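Local atomic coordinates of Bcl-2-like protein FPV039 (Fowlpox virus, PDB entry 5TZP), a protein that inhibits host cell apoptosis by sequestering and inactivating multiple pro-apoptotic Bcl-2 proteins, including BAK1 and BAX. Residues Q24-E29 / D47-A52; R90-I95 / N141-Y146; Y30-P35 / P111-G116; A96-Y101 / G116-A121. All blocks are in the same frame, centred on the assembly; numbering follows the deposited sequence. Where two conformers were deposited one is given.

Interaction 1. Residues Q24-E29 / D47-A52; sequences QNYIIE and DVLKAA. With SO4 (sulfate ion), chain O.
Tyr26 and Lys50 meet at about a right angle, with Tyr26 CE1 3.8 Å from Lys50 CA and its ring set obliquely against the turn of helix that carries the lysine. Nearer the root of the tyrosine, Leu49 CD2 approaches Tyr26 CB at 4.1 Å. The phenol reaches past both, and its OH binds a water at 2.6 Å that lies in the plane of the ring. The same water donates to Lys50 O (2.8 Å), so a main-chain carbonyl and a buried phenol are joined indirectly. One turn on, Glu29 OE1 receives Lys50 NZ in a salt bridge of 2.7 Å, on the syn side of the carboxylate but 26° out of its plane. The helices concerned, 14-32 and 43-68, belong to the all-helical bundle of the Bcl-2 fold; the short segments diverge by 48°, and at 10.8 Å between axes large side chains must span the interval. Tyr26 does so with CG anti to the backbone N (chi1 175°), and its ring continues to Ile95 and Ala99 on helix 88-105. Glu29 is positioned through its other oxygen, OE2, which accepts from Tyr46 OH and from Arg36 N. Beyond this shell, Gln24 NE2 is shared between Asp115 OD2, on helix 115-136, and a sulfate, whose O3 lies 2.6 Å from NE2 along a clearly bent N-H line.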
# COMPACT_ATOMS: atom_id res chain seq x y z
N GLN A 24 3.68 7.83 -0.60
CA GLN A 24 2.99 9.02 -0.09
C GLN A 24 2.35 9.82 -1.21
O GLN A 24 1.21 10.26 -1.09
CB GLN A 24 3.95 9.87 0.73
CG GLN A 24 3.21 10.94 1.55
CD GLN A 24 4.01 11.59 2.60
OE1 GLN A 24 5.22 11.40 2.69
NE2 GLN A 24 3.40 12.46 3.36
N ASN A 25 3.03 9.96 -2.38
CA ASN A 25 2.38 10.64 -3.51
C ASN A 25 1.13 9.90 -3.95
O ASN A 25 0.13 10.56 -4.27
CB ASN A 25 3.38 10.89 -4.62
CG ASN A 25 4.12 12.15 -4.38
OD1 ASN A 25 3.55 13.22 -4.45
ND2 ASN A 25 5.41 12.04 -4.12
N TYR A 26 1.13 8.55 -4.01
CA TYR A 26 -0.08 7.83 -4.40
C TYR A 26 -1.20 8.12 -3.40
O TYR A 26 -2.34 8.41 -3.78
CB TYR A 26 0.18 6.33 -4.57
CG TYR A 26 -1.12 5.62 -4.83
CD1 TYR A 26 -1.83 5.87 -5.98
CD2 TYR A 26 -1.71 4.89 -3.87
CE1 TYR A 26 -3.12 5.32 -6.19
CE2 TYR A 26 -2.99 4.36 -4.07
CZ TYR A 26 -3.65 4.61 -5.19
OH TYR A 26 -4.94 4.14 -5.38
N ILE A 27 -0.90 8.05 -2.09
CA ILE A 27 -1.95 8.25 -1.10
C ILE A 27 -2.49 9.68 -1.20
O ILE A 27 -3.70 9.92 -1.12
CB ILE A 27 -1.43 7.91 0.30
CG1 ILE A 27 -1.23 6.40 0.38
CG2 ILE A 27 -2.44 8.34 1.37
CD1 ILE A 27 -0.62 5.88 1.66
N ILE A 28 -1.62 10.67 -1.45
CA ILE A 28 -2.09 12.04 -1.69
C ILE A 28 -3.01 12.10 -2.91
O ILE A 28 -4.07 12.74 -2.85
CB ILE A 28 -0.87 12.96 -1.81
CG1 ILE A 28 -0.18 13.10 -0.44
CG2 ILE A 28 -1.35 14.33 -2.34
CD1 ILE A 28 1.17 13.70 -0.58
N GLU A 29 -2.63 11.47 -4.01
CA GLU A 29 -3.49 11.47 -5.19
C GLU A 29 -4.86 10.84 -4.89
O GLU A 29 -5.92 11.37 -5.28
CB GLU A 29 -2.80 10.81 -6.38
CG GLU A 29 -3.78 10.73 -7.61
CD GLU A 29 -3.16 10.48 -8.91
OE1 GLU A 29 -3.95 10.31 -9.86
OE2 GLU A 29 -1.92 10.56 -9.10
N ASP A 47 2.30 4.81 -12.48
CA ASP A 47 1.03 4.55 -13.17
C ASP A 47 0.63 3.10 -13.02
O ASP A 47 -0.56 2.80 -12.88
CB ASP A 47 1.15 4.94 -14.63
CG ASP A 47 0.90 6.44 -14.90
OD1 ASP A 47 0.41 7.11 -13.96
OD2 ASP A 47 1.15 6.83 -16.09
N VAL A 48 1.60 2.18 -12.99
CA VAL A 48 1.26 0.78 -12.72
C VAL A 48 0.69 0.60 -11.31
O VAL A 48 -0.33 -0.08 -11.12
CB VAL A 48 2.48 -0.15 -12.95
CG1 VAL A 48 2.12 -1.59 -12.54
CG2 VAL A 48 2.94 -0.14 -14.39
N LEU A 49 1.36 1.18 -10.31
CA LEU A 49 0.88 1.15 -8.93
C LEU A 49 -0.55 1.68 -8.85
O LEU A 49 -1.43 1.06 -8.21
CB LEU A 49 1.85 1.95 -8.05
CG LEU A 49 1.41 2.03 -6.56
CD1 LEU A 49 1.42 0.70 -5.86
CD2 LEU A 49 2.30 3.01 -5.82
N LYS A 50 -0.79 2.84 -9.43
CA LYS A 50 -2.10 3.48 -9.35
C LYS A 50 -3.16 2.59 -9.94
O LYS A 50 -4.25 2.38 -9.38
CB LYS A 50 -1.99 4.84 -10.08
CG LYS A 50 -3.28 5.49 -10.30
CD LYS A 50 -3.05 6.98 -10.91
CE LYS A 50 -4.22 7.51 -11.68
NZ LYS A 50 -3.84 8.86 -12.19
N ALA A 51 -2.92 2.03 -11.12
CA ALA A 51 -3.91 1.15 -11.78
C ALA A 51 -4.17 -0.13 -10.97
O ALA A 51 -5.31 -0.58 -10.82
CB ALA A 51 -3.45 0.78 -13.18
N ALA A 52 -3.11 -0.68 -10.37
CA ALA A 52 -3.22 -1.94 -9.62
C ALA A 52 -3.99 -1.65 -8.32
O ALA A 52 -4.88 -2.43 -7.95
CB ALA A 52 -1.84 -2.50 -9.31
S SO4 O . 4.13 14.62 6.35
O1 SO4 O . 2.95 14.82 7.24
O2 SO4 O . 5.02 15.82 6.38
O3 SO4 O . 3.55 14.41 5.03
O4 SO4 O . 4.92 13.44 6.75
O HOH W 1 -5.79 4.15 -7.79

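Interaction 2. Residues R90-I95 / N141-Y146; sequences RIITII and NGIRIY. With SO4 (sulfate ion), chain J.
Between Ile143 and Tyr146, the two residues that meet Ile92, the chain carries Arg144, which holds a sulfate with both terminal nitrogens: NH2 lies 2.8 Å from sulfate O1, and NH1 2.9 Å from sulfate O4. Both bonds are nearly straight (170° for NH2), and the sulfur sits in the guanidinium plane, so this is a flat, two-pronged grip. NH2 also forms a salt bridge with Asp42, while NE bonds to Ser45 OG; together these partners should fix the rotation of the group. The contact with helix 88-105 is itself apolar. Ile143 extends CD1 to within 3.8 Å of Ile92 CG1, its CG1 branch lying anti to the backbone N (chi1 -152°). Ile92 CD1 then reaches Tyr146 CD2 at 3.4 Å, a tight approach that is oblique to the ring. Ile92 belongs to the BH1 motif, on helix 88-105, and the contact borders the groove in which Bcl-2 proteins receive BH3 helices, occupied here by the Bik peptide. Tyr146 stands edge-to-face with an aromatic side chain of that peptide, and Ile92 packs on one. From the same helix, Arg90 NE makes a salt bridge with an acidic side chain of the peptide, the pairing of BH1 arginine and BH3 acid familiar in this family. Ile145 CG1 lies over the centre of the Tyr146 ring, 4.0 Å above its plane, and Trp88 touches both Ile143 and Tyr146.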
# COMPACT_ATOMS: atom_id res chain seq x y z
N ARG A 90 1.26 -8.31 -2.49
CA ARG A 90 1.14 -7.93 -1.09
C ARG A 90 1.38 -6.43 -0.92
O ARG A 90 0.66 -5.74 -0.16
CB ARG A 90 2.04 -8.74 -0.19
CG ARG A 90 1.51 -10.21 -0.05
CD ARG A 90 2.41 -11.03 0.77
NE ARG A 90 1.93 -12.41 0.87
CZ ARG A 90 2.00 -13.12 2.00
NH1 ARG A 90 2.40 -12.60 3.15
NH2 ARG A 90 1.43 -14.33 1.95
N ILE A 91 2.44 -5.92 -1.54
CA ILE A 91 2.76 -4.48 -1.49
C ILE A 91 1.61 -3.68 -2.04
O ILE A 91 1.17 -2.69 -1.44
CB ILE A 91 4.09 -4.19 -2.22
CG1 ILE A 91 5.24 -4.78 -1.42
CG2 ILE A 91 4.29 -2.68 -2.40
CD1 ILE A 91 6.58 -4.77 -2.24
N ILE A 92 1.11 -4.05 -3.20
CA ILE A 92 0.00 -3.34 -3.84
C ILE A 92 -1.21 -3.39 -2.93
O ILE A 92 -1.90 -2.36 -2.74
CB ILE A 92 -0.34 -3.96 -5.20
CG1 ILE A 92 0.80 -3.59 -6.18
CG2 ILE A 92 -1.71 -3.54 -5.70
CD1 ILE A 92 0.87 -4.55 -7.41
N THR A 93 -1.51 -4.54 -2.35
CA THR A 93 -2.69 -4.65 -1.52
C THR A 93 -2.57 -3.80 -0.26
O THR A 93 -3.53 -3.14 0.15
CB THR A 93 -2.98 -6.11 -1.16
OG1 THR A 93 -3.24 -6.83 -2.37
CG2 THR A 93 -4.16 -6.26 -0.30
N ILE A 94 -1.40 -3.78 0.38
CA ILE A 94 -1.13 -2.92 1.53
C ILE A 94 -1.35 -1.47 1.17
O ILE A 94 -2.03 -0.74 1.91
CB ILE A 94 0.35 -3.15 2.06
CG1 ILE A 94 0.45 -4.45 2.82
CG2 ILE A 94 0.82 -1.92 2.86
CD1 ILE A 94 1.91 -4.88 2.93
N ILE A 95 -0.79 -1.00 0.05
CA ILE A 95 -0.91 0.39 -0.33
C ILE A 95 -2.35 0.71 -0.66
O ILE A 95 -2.88 1.76 -0.26
CB ILE A 95 0.06 0.74 -1.47
CG1 ILE A 95 1.51 0.58 -0.99
CG2 ILE A 95 -0.19 2.11 -2.02
CD1 ILE A 95 2.54 0.60 -2.15
N ASN A 141 10.76 -0.67 -10.15
CA ASN A 141 10.72 -1.27 -11.47
C ASN A 141 10.07 -2.64 -11.43
O ASN A 141 9.42 -3.05 -12.40
CB ASN A 141 12.16 -1.34 -12.04
CG ASN A 141 12.12 -1.61 -13.50
OD1 ASN A 141 12.31 -2.78 -13.94
ND2 ASN A 141 11.91 -0.60 -14.25
N GLY A 142 10.27 -3.39 -10.34
CA GLY A 142 9.73 -4.75 -10.30
C GLY A 142 8.22 -4.82 -10.34
O GLY A 142 7.68 -5.87 -10.72
N ILE A 143 7.53 -3.71 -10.04
CA ILE A 143 6.08 -3.68 -10.09
C ILE A 143 5.57 -3.75 -11.52
O ILE A 143 4.39 -4.01 -11.75
CB ILE A 143 5.52 -2.47 -9.37
CG1 ILE A 143 4.12 -2.78 -8.84
CG2 ILE A 143 5.49 -1.25 -10.29
CD1 ILE A 143 3.56 -1.62 -7.93
N ARG A 144 6.45 -3.47 -12.51
CA ARG A 144 5.99 -3.35 -13.90
C ARG A 144 5.46 -4.65 -14.47
O ARG A 144 4.82 -4.65 -15.53
CB ARG A 144 7.05 -2.71 -14.76
CG ARG A 144 7.35 -1.30 -14.41
CD ARG A 144 8.53 -0.81 -15.21
NE ARG A 144 8.86 0.58 -14.87
CZ ARG A 144 9.65 1.34 -15.59
NH1 ARG A 144 10.22 0.89 -16.71
NH2 ARG A 144 9.93 2.61 -15.27
N ILE A 145 5.69 -5.78 -13.79
CA ILE A 145 5.07 -7.03 -14.22
C ILE A 145 3.56 -6.98 -14.15
O ILE A 145 2.92 -7.86 -14.75
CB ILE A 145 5.66 -8.21 -13.45
CG1 ILE A 145 5.35 -8.17 -11.96
CG2 ILE A 145 7.18 -8.35 -13.77
CD1 ILE A 145 5.66 -9.46 -11.26
N TYR A 146 3.02 -6.00 -13.43
CA TYR A 146 1.57 -5.81 -13.39
C TYR A 146 1.08 -4.72 -14.28
O TYR A 146 -0.12 -4.36 -14.19
CB TYR A 146 1.14 -5.52 -11.96
CG TYR A 146 1.44 -6.69 -11.02
CD1 TYR A 146 1.16 -8.03 -11.45
CD2 TYR A 146 2.12 -6.52 -9.93
CE1 TYR A 146 1.48 -9.12 -10.61
CE2 TYR A 146 2.40 -7.58 -9.11
CZ TYR A 146 2.10 -8.81 -9.42
OH TYR A 146 2.50 -9.77 -8.48
S SO4 J . 12.50 3.85 -17.70
O1 SO4 J . 11.52 4.39 -16.79
O2 SO4 J . 12.39 4.57 -19.02
O3 SO4 J . 13.77 4.03 -16.97
O4 SO4 J . 12.32 2.43 -18.03

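Interaction 3. Residues Y30-P35 / P111-G116; sequences YNTNKP and PQYYDG. With SO4 (sulfate ion), chain L.
The beginning of the BH2 motif meets the C-terminal turn of helix 14-32 through a stack of Asn31 on Tyr113. The Asn31 amide lies almost parallel to the phenol ring, the planes only 8° apart. Its CB sits over the middle of the face as a CH-pi contact, 3.5 Å from the ring centroid and 5° off the normal, while the amide runs on over the inner end of the ring, bringing Asn31 CG within 3.4 Å of Tyr113 CD1. Asn31 OD1 ends beside Tyr113 CB, also at 3.4 Å. The ring is swung into place by a chi1 of 44°, which sets CG between the backbone N and the carbonyl carbon. Thr32 crosses its outer end, CG2 standing 3.4 Å from Tyr113 OH. The polar ends are tied down within the helix: Asn31 ND2 bonds to Ile27 O, and Thr32 OG1 to Ile28 O. After them the helix stops as Asn33 adopts positive phi. Lys34 then extends outward to a sulfate, with Lys34 NZ 2.8 Å from sulfate O4. Within segment 111-116, Gln112 OE1 accepts from Tyr114 N at 2.8 Å, bracing the turn that leads into helix 115-136 from the N-cap residue Tyr114. Tyr113 O bonds to Ser102 OG of helix 88-105, while Ile28 on helix 14-32 also touches the Tyr113 side chain, and this surface contact thus sits where those three helices converge.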
# COMPACT_ATOMS: atom_id res chain seq x y z
N TYR A 30 -4.85 9.71 -4.21
CA TYR A 30 -6.09 9.00 -3.90
C TYR A 30 -7.01 9.90 -3.09
O TYR A 30 -8.22 9.94 -3.31
CB TYR A 30 -5.75 7.72 -3.18
CG TYR A 30 -6.99 6.93 -2.89
CD1 TYR A 30 -7.59 6.11 -3.87
CD2 TYR A 30 -7.63 7.00 -1.67
CE1 TYR A 30 -8.81 5.48 -3.58
CE2 TYR A 30 -8.77 6.36 -1.40
CZ TYR A 30 -9.41 5.64 -2.33
OH TYR A 30 -10.63 5.05 -1.97
N ASN A 31 -6.45 10.63 -2.11
CA ASN A 31 -7.25 11.46 -1.22
C ASN A 31 -7.73 12.71 -1.87
O ASN A 31 -8.86 13.23 -1.56
CB ASN A 31 -6.47 11.81 0.02
CG ASN A 31 -6.69 10.77 1.05
OD1 ASN A 31 -7.69 10.78 1.81
ND2 ASN A 31 -5.82 9.83 1.07
N THR A 32 -6.92 13.32 -2.71
CA THR A 32 -7.21 14.65 -3.22
C THR A 32 -7.74 14.71 -4.65
O THR A 32 -8.17 15.80 -5.08
CB THR A 32 -5.96 15.55 -3.16
OG1 THR A 32 -4.92 15.07 -4.03
CG2 THR A 32 -5.49 15.66 -1.72
N ASN A 33 -7.61 13.60 -5.40
CA ASN A 33 -8.00 13.55 -6.81
C ASN A 33 -7.25 14.55 -7.65
O ASN A 33 -7.79 15.11 -8.62
CB ASN A 33 -9.53 13.64 -6.95
CG ASN A 33 -10.20 12.48 -6.31
OD1 ASN A 33 -9.92 11.35 -6.66
ND2 ASN A 33 -11.11 12.75 -5.37
N LYS A 34 -6.01 14.80 -7.29
CA LYS A 34 -5.10 15.60 -8.06
C LYS A 34 -3.92 14.75 -8.49
O LYS A 34 -3.45 13.89 -7.73
CB LYS A 34 -4.63 16.89 -7.35
CG LYS A 34 -5.81 17.82 -6.93
CD LYS A 34 -5.37 19.06 -6.14
CE LYS A 34 -6.65 19.96 -5.88
NZ LYS A 34 -6.42 21.02 -4.87
N PRO A 35 -3.49 14.86 -9.74
CA PRO A 35 -2.44 13.99 -10.26
C PRO A 35 -1.11 14.23 -9.55
O PRO A 35 -0.64 15.37 -9.44
CB PRO A 35 -2.34 14.41 -11.74
CG PRO A 35 -2.90 15.70 -11.82
CD PRO A 35 -4.01 15.79 -10.75
N PRO A 111 -7.70 19.05 6.97
CA PRO A 111 -7.43 18.17 5.81
C PRO A 111 -6.42 17.10 6.12
O PRO A 111 -5.58 16.74 5.34
CB PRO A 111 -7.06 19.14 4.69
CG PRO A 111 -6.58 20.34 5.42
CD PRO A 111 -7.32 20.40 6.74
N GLN A 112 -6.55 16.48 7.27
CA GLN A 112 -5.62 15.45 7.77
C GLN A 112 -6.18 14.09 7.44
O GLN A 112 -7.16 13.59 8.06
CB GLN A 112 -5.43 15.63 9.28
CG GLN A 112 -4.58 14.56 9.95
CD GLN A 112 -3.19 14.55 9.48
OE1 GLN A 112 -2.82 13.99 8.46
NE2 GLN A 112 -2.35 15.27 10.21
N TYR A 113 -5.48 13.43 6.50
CA TYR A 113 -5.77 12.03 6.15
C TYR A 113 -4.60 11.14 6.47
O TYR A 113 -4.56 9.98 6.01
CB TYR A 113 -6.25 11.88 4.70
CG TYR A 113 -5.51 12.66 3.66
CD1 TYR A 113 -4.35 12.12 3.04
CD2 TYR A 113 -5.94 13.90 3.23
CE1 TYR A 113 -3.62 12.83 2.07
CE2 TYR A 113 -5.18 14.60 2.32
CZ TYR A 113 -4.03 14.03 1.73
OH TYR A 113 -3.33 14.80 0.80
N TYR A 114 -3.68 11.60 7.30
CA TYR A 114 -2.67 10.74 7.88
C TYR A 114 -1.76 10.11 6.85
O TYR A 114 -1.15 9.04 7.13
CB TYR A 114 -3.32 9.70 8.84
CG TYR A 114 -4.09 10.37 9.93
CD1 TYR A 114 -3.40 10.96 10.98
CD2 TYR A 114 -5.50 10.40 9.94
CE1 TYR A 114 -4.04 11.61 12.00
CE2 TYR A 114 -6.12 11.10 11.06
CZ TYR A 114 -5.34 11.65 12.02
OH TYR A 114 -5.85 12.44 13.17
N ASP A 115 -1.55 10.79 5.73
CA ASP A 115 -0.63 10.24 4.75
C ASP A 115 0.79 10.12 5.26
O ASP A 115 1.50 9.20 4.83
CB ASP A 115 -0.73 11.11 3.47
CG ASP A 115 -0.36 12.53 3.68
OD1 ASP A 115 -1.06 13.25 4.44
OD2 ASP A 115 0.63 13.05 3.16
N GLY A 116 1.22 10.97 6.15
CA GLY A 116 2.57 10.84 6.67
C GLY A 116 2.81 9.59 7.50
O GLY A 116 3.67 8.79 7.17
S SO4 L . -7.58 24.68 -4.67
O1 SO4 L . -7.18 25.55 -3.56
O2 SO4 L . -8.70 25.45 -5.22
O3 SO4 L . -6.53 24.63 -5.72
O4 SO4 L . -7.94 23.31 -4.24

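Interaction 4. Residues A96-Y101 / G116-A121; sequences AFCAYY and GIISEA. With EDO (1,2-ethanediol), chain C.
Apolar contact carries this pairing, with Ile118 turning its two branches to different partners on one helical face. Its CG2 meets Cys98 CB at 3.6 Å and lies 4.1 Å from Cys98 SG, which makes the cysteine's methylene its nearer neighbour. The other branch sends CD1 to the edge of the Tyr101 ring, near the ring plane and 3.9 Å from CD2. With CG1 anti to the carbonyl carbon (chi1 -69°), Ile118 can reach two residues set one turn apart. Around these contacts, Val78 adds to the cover of Cys98 and Phe74 to that of Ile118, both from helix 74-81. Polar bonds lie to the side. Tyr101 OH shares a hydrogen bond of 2.7 Å with O1 of an ethanediol, probably from the crystallisation liquor, and the same molecule bonds to Phe74 N and Ile72 O. In this crystal it therefore links the tyrosine to the start of helix 74-81. Ser119 OG is satisfied by Asp115 O one turn back. The helices that meet here bear the BH1 and BH2 motifs, whose close juxtaposition inside the helical bundle is characteristic of the Bcl-2 fold.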
# COMPACT_ATOMS: atom_id res chain seq x y z
N ALA A 96 -3.01 -0.16 -1.40
CA ALA A 96 -4.42 0.05 -1.77
C ALA A 96 -5.31 0.14 -0.52
O ALA A 96 -6.12 1.08 -0.39
CB ALA A 96 -4.89 -1.05 -2.69
N PHE A 97 -5.20 -0.82 0.36
CA PHE A 97 -5.95 -0.82 1.62
C PHE A 97 -5.67 0.46 2.39
O PHE A 97 -6.59 1.09 2.90
CB PHE A 97 -5.60 -2.04 2.43
CG PHE A 97 -6.27 -1.98 3.77
CD1 PHE A 97 -7.60 -2.41 3.91
CD2 PHE A 97 -5.62 -1.53 4.88
CE1 PHE A 97 -8.24 -2.30 5.15
CE2 PHE A 97 -6.27 -1.45 6.13
CZ PHE A 97 -7.57 -1.80 6.26
N CYS A 98 -4.41 0.81 2.55
CA CYS A 98 -4.05 1.95 3.36
C CYS A 98 -4.49 3.26 2.73
O CYS A 98 -4.88 4.19 3.48
CB CYS A 98 -2.55 1.98 3.65
SG CYS A 98 -2.02 0.77 4.88
N ALA A 99 -4.45 3.40 1.40
CA ALA A 99 -5.03 4.57 0.74
C ALA A 99 -6.52 4.65 1.02
O ALA A 99 -7.05 5.72 1.40
CB ALA A 99 -4.74 4.55 -0.75
N TYR A 100 -7.23 3.54 0.82
CA TYR A 100 -8.66 3.49 1.05
C TYR A 100 -8.98 3.89 2.49
O TYR A 100 -9.89 4.71 2.76
CB TYR A 100 -9.12 2.06 0.74
CG TYR A 100 -10.60 1.85 0.75
CD1 TYR A 100 -11.41 2.22 -0.33
CD2 TYR A 100 -11.28 1.42 1.89
CE1 TYR A 100 -12.75 2.11 -0.32
CE2 TYR A 100 -12.67 1.29 1.92
CZ TYR A 100 -13.38 1.63 0.79
OH TYR A 100 -14.76 1.53 0.82
N TYR A 101 -8.23 3.32 3.44
CA TYR A 101 -8.35 3.60 4.86
C TYR A 101 -8.13 5.08 5.14
O TYR A 101 -8.92 5.70 5.89
CB TYR A 101 -7.35 2.68 5.60
CG TYR A 101 -7.16 2.99 7.06
CD1 TYR A 101 -8.08 2.62 8.01
CD2 TYR A 101 -6.08 3.70 7.51
CE1 TYR A 101 -7.89 2.90 9.34
CE2 TYR A 101 -5.89 3.99 8.84
CZ TYR A 101 -6.82 3.57 9.73
OH TYR A 101 -6.65 3.87 11.08
N GLY A 116 1.22 10.97 6.15
CA GLY A 116 2.57 10.84 6.67
C GLY A 116 2.81 9.59 7.50
O GLY A 116 3.67 8.79 7.17
N ILE A 117 2.02 9.40 8.56
CA ILE A 117 2.22 8.20 9.40
C ILE A 117 1.95 6.93 8.61
O ILE A 117 2.60 5.90 8.83
CB ILE A 117 1.39 8.23 10.72
CG1 ILE A 117 -0.13 8.48 10.54
CG2 ILE A 117 2.01 9.15 11.78
CD1 ILE A 117 -0.98 8.33 11.88
N ILE A 118 0.95 6.96 7.74
CA ILE A 118 0.62 5.73 6.98
C ILE A 118 1.70 5.38 5.99
O ILE A 118 2.18 4.27 5.95
CB ILE A 118 -0.77 5.89 6.38
CG1 ILE A 118 -1.86 5.91 7.42
CG2 ILE A 118 -1.00 4.73 5.35
CD1 ILE A 118 -3.21 6.32 6.81
N SER A 119 2.19 6.35 5.25
CA SER A 119 3.24 6.10 4.26
C SER A 119 4.55 5.68 4.92
O SER A 119 5.25 4.78 4.45
CB SER A 119 3.48 7.27 3.32
OG SER A 119 2.28 7.60 2.68
N GLU A 120 4.89 6.31 6.04
CA GLU A 120 6.09 5.95 6.78
C GLU A 120 5.98 4.54 7.34
O GLU A 120 6.96 3.75 7.31
CB GLU A 120 6.40 6.94 7.91
CG GLU A 120 6.86 8.31 7.33
CD GLU A 120 7.06 9.41 8.38
OE1 GLU A 120 7.34 10.53 7.94
OE2 GLU A 120 6.96 9.11 9.59
N ALA A 121 4.82 4.18 7.83
CA ALA A 121 4.63 2.81 8.38
C ALA A 121 4.81 1.76 7.28
O ALA A 121 5.42 0.72 7.48
CB ALA A 121 3.27 2.70 9.04
C1 EDO C . -4.13 3.39 13.71
O1 EDO C . -4.91 2.68 12.78
C2 EDO C . -4.86 3.82 14.92
O2 EDO C . -5.04 2.55 15.63

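From the N terminus, helix 14-32 enters two contacts. Interaction 1 closes a short loop back to helix 43-68, whereas interaction 3 joins the end of the same helix to the start of helix 115-136, a long closure that crosses interaction 1. Further on, helix 88-105 opens interaction 2, completed only by the C-terminal segment 141-146; interaction 4 is nested inside it and pairs the next turns of that helix with helix 115-136. Interaction 3 crosses both of these, sharing Gly116 with interaction 4. Interactions 2 and 3 lie on opposite sides of the chain's centre, about 20 Å apart between centres, while interaction 1 touches all the others.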